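Local coordinates for protein-arginine-phosphatase (PDB 4KK3) that removes the phosphate from phosphoarginine residues in many proteins, thereby counteracting the arginine kinase McsB, with almost no activity on phosphoserine, phosphothreonine or phosphotyrosine peptides, at residues Met83-Lys88 with His113-Asp118. Numbering follows the deposited sequence.
Sequences MTHQHK and HGDVLD
His85 and His113 lie face on face in an offset stack, their ring centroids 3.5 Å apart and the planes only 7° from parallel. Each ring sets an atom over the centre of the other: His113 NE2 over His85, His85 CE1 over His113. CB of His85 points toward the 113-118 loop, and chi1 (-83°) sets CG anti to the carbonyl carbon.

Asp115 supplies the polar grip. Its OD1 accepts from His85 N at 2.9 Å, reached from above the carboxylate plane, and takes a second, weak bond from His85 ND1 at 3.4 Å. OD2 is tied through a water to Gln86 N, so the carboxylate takes one N-H of the first helical turn directly and a second through water; the partial positive charge of this helix N-terminus probably favours its anionic form. An alanine in place of His85 would probably leave one face of His113 without its partner, with that imidazole freer to turn, and would cost Asp115 OD1 its weak ND1 bond. Thr84 caps the same turn: OG1 accepts from His87 N, and Thr84 N donates to His87 ND1 from well outside the ring plane, a capping box.

Between the backbones, Val116 N donates to Met83 O (2.9 Å). A water bridges that carbonyl to Gly114 O. Beside this link, SE of selenomethionine Met83 packs on Val116 CB at 4.0 Å, the two side chains pointing the same way.

In this low molecular weight phosphatase fold, the contact holds the loop bearing Asp118, the catalytic proton donor/acceptor, against the turn between strand 79-82 and helix 85-94. Arg13, probably catalytic too, donates from NH1 to Val116 O, and Met83 lies beside the nucleophile Cys7 of strand 2-7; helix 105-110 adds Lys106, bonded to Asp115 O, and Glu107 against His85.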
HETATM    1  N   MSE A  83      -0.402  -1.138  -6.280  1.00 14.63           N
HETATM    2  CA  MSE A  83      -1.748  -0.611  -6.543  1.00 18.03           C
HETATM    3  C   MSE A  83      -2.301  -1.026  -7.906  1.00 18.97           C
HETATM    4  O   MSE A  83      -3.494  -1.325  -8.049  1.00 19.18           O
HETATM    5  CB  MSE A  83      -1.785   0.912  -6.422  1.00 17.61           C
HETATM    6  CG  MSE A  83      -1.460   1.436  -5.033  1.00 11.65           C
HETATM    7 SE   MSE A  83      -2.624   0.684  -3.639  0.92 24.33          SE
HETATM    8  CE  MSE A  83      -1.277   0.494  -2.253  1.00 34.76           C
ATOM      9  N   THR A  84      -1.437  -1.041  -8.917  1.00 16.74           N
ATOM     10  CA  THR A  84      -1.889  -1.351 -10.272  1.00 17.80           C
ATOM     11  C   THR A  84      -1.049  -2.450 -10.934  1.00 17.57           C
ATOM     12  O   THR A  84       0.077  -2.739 -10.511  1.00 17.28           O
ATOM     13  CB  THR A  84      -1.843  -0.116 -11.199  1.00 20.95           C
ATOM     14  OG1 THR A  84      -0.485   0.155 -11.561  1.00 21.79           O
ATOM     15  CG2 THR A  84      -2.450   1.124 -10.512  1.00 18.06           C
ATOM     16  N   HIS A  85      -1.589  -3.038 -11.994  1.00 19.72           N
ATOM     17  CA  HIS A  85      -0.840  -4.042 -12.733  1.00 23.44           C
ATOM     18  C   HIS A  85       0.383  -3.415 -13.418  1.00 21.51           C
ATOM     19  O   HIS A  85       1.429  -4.039 -13.531  1.00 20.91           O
ATOM     20  CB  HIS A  85      -1.749  -4.819 -13.706  1.00 26.44           C
ATOM     21  CG  HIS A  85      -2.502  -5.941 -13.051  1.00 33.80           C
ATOM     22  ND1 HIS A  85      -3.732  -5.766 -12.452  1.00 40.18           N
ATOM     23  CD2 HIS A  85      -2.190  -7.251 -12.889  1.00 33.23           C
ATOM     24  CE1 HIS A  85      -4.144  -6.917 -11.948  1.00 38.90           C
ATOM     25  NE2 HIS A  85      -3.232  -7.835 -12.209  1.00 40.80           N
ATOM     26  N   GLN A  86       0.268  -2.161 -13.824  1.00 22.50           N
ATOM     27  CA  GLN A  86       1.422  -1.446 -14.341  1.00 23.77           C
ATOM     28  C   GLN A  86       2.527  -1.283 -13.292  1.00 18.23           C
ATOM     29  O   GLN A  86       3.707  -1.305 -13.620  1.00 21.07           O
ATOM     30  CB  GLN A  86       1.014  -0.074 -14.865  1.00 29.36           C
ATOM     31  CG  GLN A  86       2.147   0.652 -15.524  1.00 31.92           C
ATOM     32  CD  GLN A  86       2.685  -0.100 -16.729  1.00 35.22           C
ATOM     33  OE1 GLN A  86       3.764  -0.692 -16.684  1.00 43.05           O
ATOM     34  NE2 GLN A  86       1.927  -0.086 -17.808  1.00 32.38           N
ATOM     35  N   HIS A  87       2.153  -1.101 -12.025  1.00 18.14           N
ATOM     36  CA  HIS A  87       3.180  -1.057 -10.993  1.00 17.35           C
ATOM     37  C   HIS A  87       3.967  -2.368 -10.924  1.00 20.01           C
ATOM     38  O   HIS A  87       5.175  -2.334 -10.771  1.00 19.76           O
ATOM     39  CB  HIS A  87       2.577  -0.746  -9.635  1.00 14.78           C
ATOM     40  CG  HIS A  87       2.094   0.662  -9.505  1.00 18.53           C
ATOM     41  ND1 HIS A  87       1.000   1.000  -8.735  1.00 19.47           N
ATOM     42  CD2 HIS A  87       2.562   1.820 -10.025  1.00 21.32           C
ATOM     43  CE1 HIS A  87       0.811   2.307  -8.795  1.00 23.37           C
ATOM     44  NE2 HIS A  87       1.744   2.829  -9.571  1.00 20.69           N
ATOM     45  N   LYS A  88       3.284  -3.508 -11.040  1.00 20.63           N
ATOM     46  CA  LYS A  88       3.954  -4.819 -11.085  1.00 26.82           C
ATOM     47  C   LYS A  88       4.982  -4.900 -12.194  1.00 26.09           C
ATOM     48  O   LYS A  88       6.065  -5.462 -12.020  1.00 25.91           O
ATOM     49  CB  LYS A  88       2.943  -5.944 -11.299  1.00 29.12           C
ATOM     50  CG  LYS A  88       2.066  -6.208 -10.102  1.00 27.06           C
ATOM     51  CD  LYS A  88       1.052  -7.322 -10.342  1.00 28.84           C
ATOM     52  CE  LYS A  88       1.650  -8.550 -10.993  1.00 37.32           C
ATOM     53  NZ  LYS A  88       0.606  -9.607 -11.141  1.00 34.42           N
ATOM     54  N   HIS A 113      -8.642  -9.381 -11.297  1.00 38.26           N
ATOM     55  CA  HIS A 113      -7.847  -8.327 -11.901  1.00 38.35           C
ATOM     56  C   HIS A 113      -8.497  -6.999 -11.529  1.00 38.32           C
ATOM     57  O   HIS A 113      -9.712  -6.852 -11.607  1.00 43.81           O
ATOM     58  CB  HIS A 113      -7.867  -8.508 -13.426  1.00 43.29           C
ATOM     59  CG  HIS A 113      -6.657  -7.974 -14.129  1.00 51.92           C
ATOM     60  ND1 HIS A 113      -5.646  -8.790 -14.592  1.00 56.07           N
ATOM     61  CD2 HIS A 113      -6.305  -6.711 -14.471  1.00 53.34           C
ATOM     62  CE1 HIS A 113      -4.720  -8.052 -15.178  1.00 54.80           C
ATOM     63  NE2 HIS A 113      -5.094  -6.786 -15.116  1.00 50.68           N
ATOM     64  N   GLY A 114      -7.699  -6.036 -11.100  1.00 37.29           N
ATOM     65  CA  GLY A 114      -8.231  -4.727 -10.787  1.00 28.46           C
ATOM     66  C   GLY A 114      -7.163  -3.802 -10.260  1.00 21.99           C
ATOM     67  O   GLY A 114      -6.213  -4.231  -9.596  1.00 22.92           O
ATOM     68  N   ASP A 115      -7.310  -2.518 -10.568  1.00 20.31           N
ATOM     69  CA  ASP A 115      -6.343  -1.520 -10.133  1.00 18.00           C
ATOM     70  C   ASP A 115      -6.979  -0.624  -9.066  1.00 17.22           C
ATOM     71  O   ASP A 115      -8.182  -0.383  -9.096  1.00 20.34           O
ATOM     72  CB  ASP A 115      -5.889  -0.653 -11.314  1.00 20.13           C
ATOM     73  CG  ASP A 115      -5.040  -1.420 -12.317  1.00 23.19           C
ATOM     74  OD1 ASP A 115      -4.426  -2.438 -11.941  1.00 21.06           O
ATOM     75  OD2 ASP A 115      -4.982  -1.005 -13.493  1.00 28.26           O
ATOM     76  N   VAL A 116      -6.161  -0.142  -8.141  1.00 16.49           N
ATOM     77  CA  VAL A 116      -6.550   0.994  -7.294  1.00 17.59           C
ATOM     78  C   VAL A 116      -6.040   2.250  -7.993  1.00 16.69           C
ATOM     79  O   VAL A 116      -4.837   2.523  -7.995  1.00 18.04           O
ATOM     80  CB  VAL A 116      -5.943   0.911  -5.889  1.00 20.32           C
ATOM     81  CG1 VAL A 116      -6.299   2.170  -5.079  1.00 19.16           C
ATOM     82  CG2 VAL A 116      -6.435  -0.342  -5.167  1.00 17.92           C
ATOM     83  N   LEU A 117      -6.951   3.000  -8.602  1.00 18.42           N
ATOM     84  CA  LEU A 117      -6.559   4.127  -9.466  1.00 21.07           C
ATOM     85  C   LEU A 117      -5.988   5.326  -8.700  1.00 24.62           C
ATOM     86  O   LEU A 117      -6.374   5.596  -7.557  1.00 21.11           O
ATOM     87  CB  LEU A 117      -7.737   4.564 -10.339  1.00 18.01           C
ATOM     88  CG  LEU A 117      -8.325   3.489 -11.251  1.00 24.38           C
ATOM     89  CD1 LEU A 117      -9.492   4.041 -12.049  1.00 28.00           C
ATOM     90  CD2 LEU A 117      -7.231   2.974 -12.166  1.00 24.38           C
ATOM     91  N   ASP A 118      -5.080   6.052  -9.350  1.00 22.92           N
ATOM     92  CA  ASP A 118      -4.384   7.184  -8.724  1.00 21.57           C
ATOM     93  C   ASP A 118      -5.348   8.344  -8.435  1.00 20.13           C
ATOM     94  O   ASP A 118      -5.985   8.874  -9.345  1.00 21.64           O
ATOM     95  CB  ASP A 118      -3.266   7.672  -9.658  1.00 20.67           C
ATOM     96  CG  ASP A 118      -2.208   8.486  -8.942  1.00 24.16           C
ATOM     97  OD1 ASP A 118      -2.460   8.951  -7.809  1.00 23.10           O
ATOM     98  OD2 ASP A 118      -1.111   8.667  -9.512  1.00 28.13           O
TER
HETATM   99  O   HOH W   1      -5.019  -3.496  -7.141  1.00 19.95           O
HETATM  100  O   HOH W   2      -2.372  -1.054 -14.657  1.00 26.85           O